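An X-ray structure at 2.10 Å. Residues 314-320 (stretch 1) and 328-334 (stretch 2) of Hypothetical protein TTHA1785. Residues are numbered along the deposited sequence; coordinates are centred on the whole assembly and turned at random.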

ATOM      1  N   PHE A 314      16.819   1.788  10.845  1.00 26.70           N
ATOM      2  CA  PHE A 314      17.186   3.059  11.455  1.00 28.91           C
ATOM      3  C   PHE A 314      16.269   3.404  12.622  1.00 28.45           C
ATOM      4  O   PHE A 314      16.692   4.056  13.563  1.00 28.35           O
ATOM      5  N   VAL A 315      15.002   2.999  12.551  1.00 28.83           N
ATOM      6  CA  VAL A 315      14.085   3.299  13.631  1.00 27.25           C
ATOM      7  C   VAL A 315      14.571   2.555  14.869  1.00 28.95           C
ATOM      8  O   VAL A 315      14.630   3.122  15.963  1.00 28.79           O
ATOM      9  N   ARG A 316      14.929   1.289  14.701  1.00 28.90           N
ATOM     10  CA  ARG A 316      15.434   0.533  15.826  1.00 30.51           C
ATOM     11  C   ARG A 316      16.666   1.250  16.385  1.00 31.52           C
ATOM     12  O   ARG A 316      16.800   1.370  17.600  1.00 31.35           O
ATOM     13  N   GLU A 317      17.540   1.754  15.508  1.00 31.56           N
ATOM     14  CA  GLU A 317      18.749   2.450  15.956  1.00 32.74           C
ATOM     15  C   GLU A 317      18.409   3.704  16.750  1.00 32.82           C
ATOM     16  O   GLU A 317      19.115   4.067  17.688  1.00 32.41           O
ATOM     17  N   ALA A 318      17.325   4.366  16.383  1.00 32.10           N
ATOM     18  CA  ALA A 318      16.931   5.560  17.104  1.00 33.13           C
ATOM     19  C   ALA A 318      16.425   5.217  18.508  1.00 34.82           C
ATOM     20  O   ALA A 318      16.740   5.919  19.464  1.00 34.25           O
ATOM     21  N   PHE A 319      15.655   4.139  18.652  1.00 35.11           N
ATOM     22  CA  PHE A 319      15.150   3.790  19.981  1.00 35.13           C
ATOM     23  C   PHE A 319      16.321   3.453  20.893  1.00 35.78           C
ATOM     24  O   PHE A 319      16.392   3.916  22.031  1.00 35.88           O
ATOM     25  N   GLU A 320      17.249   2.662  20.374  1.00 35.20           N
ATOM     26  CA  GLU A 320      18.421   2.264  21.133  1.00 38.34           C
ATOM     27  C   GLU A 320      19.312   3.464  21.501  1.00 39.13           C
ATOM     28  O   GLU A 320      19.835   3.539  22.607  1.00 38.89           O
ATOM     29  N   ASP A 328      14.316  -4.126  25.352  1.00 43.11           N
ATOM     30  CA  ASP A 328      13.353  -3.182  25.915  1.00 41.63           C
ATOM     31  C   ASP A 328      12.299  -2.859  24.855  1.00 39.42           C
ATOM     32  O   ASP A 328      11.094  -2.994  25.084  1.00 37.08           O
ATOM     33  N   HIS A 329      12.759  -2.417  23.689  1.00 36.80           N
ATOM     34  CA  HIS A 329      11.813  -2.019  22.660  1.00 35.56           C
ATOM     35  C   HIS A 329      11.187  -3.153  21.873  1.00 34.70           C
ATOM     36  O   HIS A 329      10.040  -3.046  21.472  1.00 38.28           O
ATOM     37  N   GLY A 330      11.922  -4.244  21.683  1.00 33.48           N
ATOM     38  CA  GLY A 330      11.398  -5.375  20.933  1.00 32.08           C
ATOM     39  C   GLY A 330      10.580  -4.986  19.708  1.00 31.14           C
ATOM     40  O   GLY A 330       9.511  -5.546  19.495  1.00 29.03           O
ATOM     41  N   LEU A 331      11.081  -4.039  18.910  1.00 30.20           N
ATOM     42  CA  LEU A 331      10.388  -3.577  17.706  1.00 31.62           C
ATOM     43  C   LEU A 331      10.329  -4.625  16.586  1.00 31.36           C
ATOM     44  O   LEU A 331      11.283  -4.811  15.835  1.00 32.20           O
ATOM     45  N   ARG A 332       9.201  -5.310  16.474  1.00 31.24           N
ATOM     46  CA  ARG A 332       9.068  -6.329  15.448  1.00 31.87           C
ATOM     47  C   ARG A 332       8.159  -5.841  14.347  1.00 29.03           C
ATOM     48  O   ARG A 332       7.336  -4.954  14.572  1.00 27.63           O
ATOM     49  N   VAL A 333       8.311  -6.423  13.158  1.00 26.29           N
ATOM     50  CA  VAL A 333       7.458  -6.073  12.042  1.00 24.87           C
ATOM     51  C   VAL A 333       6.121  -6.803  12.252  1.00 26.83           C
ATOM     52  O   VAL A 333       6.077  -8.036  12.270  1.00 26.08           O
ATOM     53  N   LEU A 334       5.047  -6.046  12.457  1.00 24.09           N
ATOM     54  CA  LEU A 334       3.728  -6.645  12.616  1.00 22.98           C
ATOM     55  C   LEU A 334       3.337  -7.044  11.195  1.00 23.62           C
ATOM     56  O   LEU A 334       2.998  -8.201  10.926  1.00 24.84           O
TER

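Residues 314-320 form part of a longer helix, and residues 328-334 pass alongside it as the end of a second helix, a short turn and the start of a strand. The two backbones come nearest at Arg316 and Leu331, whose CA atoms lie 6.8 Å apart, and at Phe319 and His329, where the CA-CA distance is 7.2 Å. These separations leave room for side chains between the stretches, and the two stretches together bury 346 Å² of surface, counting both sides.

The apolar part of the contact centres on Leu331. Its CA-to-CB bond points toward the helix, and with chi1 in m and chi2 in t its CD1 methyl is placed over one face of the Phe319 ring. CD1 of Leu331 lies 3.6 Å from the centroid of that ring and only 15° off the ring normal, the geometry of a CH-pi contact; the closest ring atom, Phe319 CD2, is 3.5 Å from Leu331 CD1. Phe319 also points toward the second stretch, and its m rotamer (chi1 -85°) presents the ring face to the leucine methyl. One helical turn earlier, Val315, in t, whose CA-to-CB bond runs sideways, adds a looser contact, with its CG1 4.3 Å from Leu331 CD1. The same leucine methyl thus meets both Val315 and Phe319, which stand four residues apart on the helix.

Arg316 provides the polar link to the backbone of the second stretch. Its CA-to-CB bond runs sideways, but an extended m, t, t conformation through chi3 carries the guanidinium nearer. There it binds the carbonyl oxygen of Leu331 in a forked arrangement: Arg316 NE donates to Leu331 O at 3.0 Å, and Arg316 NH1 donates to the same Leu331 O at 2.8 Å. The oxygen lies at the edge of the guanidinium, near its plane, so that two N-H groups can share one acceptor, each at an angle well short of linear. The aliphatic portion of the arginine is also used, since Arg316 CG packs 4.1 Å from Leu331 CB. Val333 CG2 approaches Arg316 NH1 to 4.0 Å; NH1 and NH2 also form hydrogen bonds elsewhere in the structure.

A second polar link joins His329 to Glu320. The CA-to-CB bond of His329 points toward the helix; with chi1 in p and chi2 at 62°, the imidazole donates from His329 NE2 to Glu320 OE2 at 3.0 Å, with a nearly straight N-H...O angle of 168°. The CA-to-CB bond of Glu320 runs sideways, and its m, t side chain brings the carboxylate to the edge of the imidazole. The other ring nitrogen faces its own chain: Leu331 N donates to His329 ND1 at 2.9 Å, tying the histidine across the turn at Gly330, where positive phi marks the departure from helical geometry. The imidazole also packs against the helix, with His329 CD2 3.8 Å from Phe319 CB, and so borders both the apolar and the polar contacts.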

ATOM      1  CB  PHE A 314      17.119   4.225  10.439  1.00 30.06           C
ATOM      2  CG  PHE A 314      18.032   4.069   9.249  1.00 31.03           C
ATOM      3  CD1 PHE A 314      19.215   3.330   9.340  1.00 31.75           C
ATOM      4  CD2 PHE A 314      17.725   4.695   8.041  1.00 31.82           C
ATOM      5  CE1 PHE A 314      20.083   3.218   8.240  1.00 31.22           C
ATOM      6  CE2 PHE A 314      18.581   4.598   6.936  1.00 32.05           C
ATOM      7  CZ  PHE A 314      19.766   3.853   7.037  1.00 33.25           C
ATOM      8  CB  VAL A 315      12.637   2.885  13.288  1.00 29.20           C
ATOM      9  CG1 VAL A 315      11.774   2.855  14.555  1.00 25.08           C
ATOM     10  CG2 VAL A 315      12.044   3.873  12.277  1.00 29.08           C
ATOM     11  CB  ARG A 316      15.775  -0.896  15.395  1.00 30.16           C
ATOM     12  CG  ARG A 316      14.527  -1.742  15.131  1.00 31.10           C
ATOM     13  CD  ARG A 316      14.817  -3.036  14.398  1.00 32.14           C
ATOM     14  NE  ARG A 316      13.606  -3.854  14.269  1.00 29.96           N
ATOM     15  CZ  ARG A 316      13.419  -4.743  13.307  1.00 29.10           C
ATOM     16  NH1 ARG A 316      12.294  -5.449  13.256  1.00 29.39           N
ATOM     17  NH2 ARG A 316      14.359  -4.922  12.382  1.00 28.90           N
ATOM     18  CB  GLU A 317      19.644   2.827  14.775  1.00 34.06           C
ATOM     19  CG  GLU A 317      20.156   1.631  13.979  1.00 41.20           C
ATOM     20  CD  GLU A 317      21.124   2.032  12.868  1.00 43.75           C
ATOM     21  OE1 GLU A 317      20.925   3.117  12.272  1.00 44.98           O
ATOM     22  OE2 GLU A 317      22.067   1.254  12.588  1.00 44.40           O
ATOM     23  CB  ALA A 318      15.867   6.317  16.323  1.00 32.65           C
ATOM     24  CB  PHE A 319      14.183   2.600  19.915  1.00 33.99           C
ATOM     25  CG  PHE A 319      12.755   2.986  19.603  1.00 33.06           C
ATOM     26  CD1 PHE A 319      11.757   2.833  20.560  1.00 34.01           C
ATOM     27  CD2 PHE A 319      12.406   3.489  18.352  1.00 33.09           C
ATOM     28  CE1 PHE A 319      10.417   3.175  20.279  1.00 31.97           C
ATOM     29  CE2 PHE A 319      11.076   3.835  18.062  1.00 33.82           C
ATOM     30  CZ  PHE A 319      10.085   3.676  19.028  1.00 32.90           C
ATOM     31  CB  GLU A 320      19.205   1.226  20.330  1.00 37.53           C
ATOM     32  CG  GLU A 320      18.518  -0.111  20.277  1.00 40.01           C
ATOM     33  CD  GLU A 320      18.934  -0.947  19.090  1.00 41.19           C
ATOM     34  OE1 GLU A 320      19.974  -0.627  18.477  1.00 41.58           O
ATOM     35  OE2 GLU A 320      18.218  -1.929  18.774  1.00 41.02           O
ATOM     36  CB  ASP A 328      14.000  -1.842  26.305  1.00 42.05           C
ATOM     37  CG  ASP A 328      14.783  -1.901  27.606  1.00 46.39           C
ATOM     38  OD1 ASP A 328      14.320  -2.559  28.564  1.00 47.37           O
ATOM     39  OD2 ASP A 328      15.856  -1.259  27.671  1.00 47.32           O
ATOM     40  CB  HIS A 329      12.436  -0.962  21.730  1.00 33.75           C
ATOM     41  CG  HIS A 329      13.536  -1.467  20.846  1.00 33.78           C
ATOM     42  ND1 HIS A 329      13.344  -2.447  19.895  1.00 33.85           N
ATOM     43  CD2 HIS A 329      14.823  -1.059  20.708  1.00 33.98           C
ATOM     44  CE1 HIS A 329      14.460  -2.617  19.207  1.00 33.00           C
ATOM     45  NE2 HIS A 329      15.373  -1.788  19.680  1.00 32.75           N
ATOM     46  CB  LEU A 331      11.051  -2.299  17.189  1.00 30.07           C
ATOM     47  CG  LEU A 331      10.641  -1.030  17.945  1.00 29.29           C
ATOM     48  CD1 LEU A 331      11.710   0.058  17.799  1.00 27.52           C
ATOM     49  CD2 LEU A 331       9.288  -0.555  17.407  1.00 25.97           C
ATOM     50  CB  ARG A 332       8.479  -7.615  16.033  1.00 37.13           C
ATOM     51  CG  ARG A 332       9.231  -8.175  17.230  1.00 44.60           C
ATOM     52  CD  ARG A 332       8.577  -9.466  17.686  1.00 50.96           C
ATOM     53  NE  ARG A 332       8.988  -9.869  19.027  1.00 56.58           N
ATOM     54  CZ  ARG A 332       8.446 -10.892  19.684  1.00 59.93           C
ATOM     55  NH1 ARG A 332       8.867 -11.201  20.909  1.00 59.32           N
ATOM     56  NH2 ARG A 332       7.475 -11.607  19.111  1.00 60.46           N
ATOM     57  CB  VAL A 333       8.076  -6.530  10.703  1.00 24.69           C
ATOM     58  CG1 VAL A 333       7.112  -6.245   9.560  1.00 23.57           C
ATOM     59  CG2 VAL A 333       9.433  -5.798  10.469  1.00 20.91           C
ATOM     60  CB  LEU A 334       2.757  -5.622  13.210  1.00 21.56           C
ATOM     61  CG  LEU A 334       1.377  -6.160  13.603  1.00 21.88           C
ATOM     62  CD1 LEU A 334       0.792  -5.282  14.696  1.00 21.15           C
ATOM     63  CD2 LEU A 334       0.467  -6.216  12.369  1.00 20.19           C
TER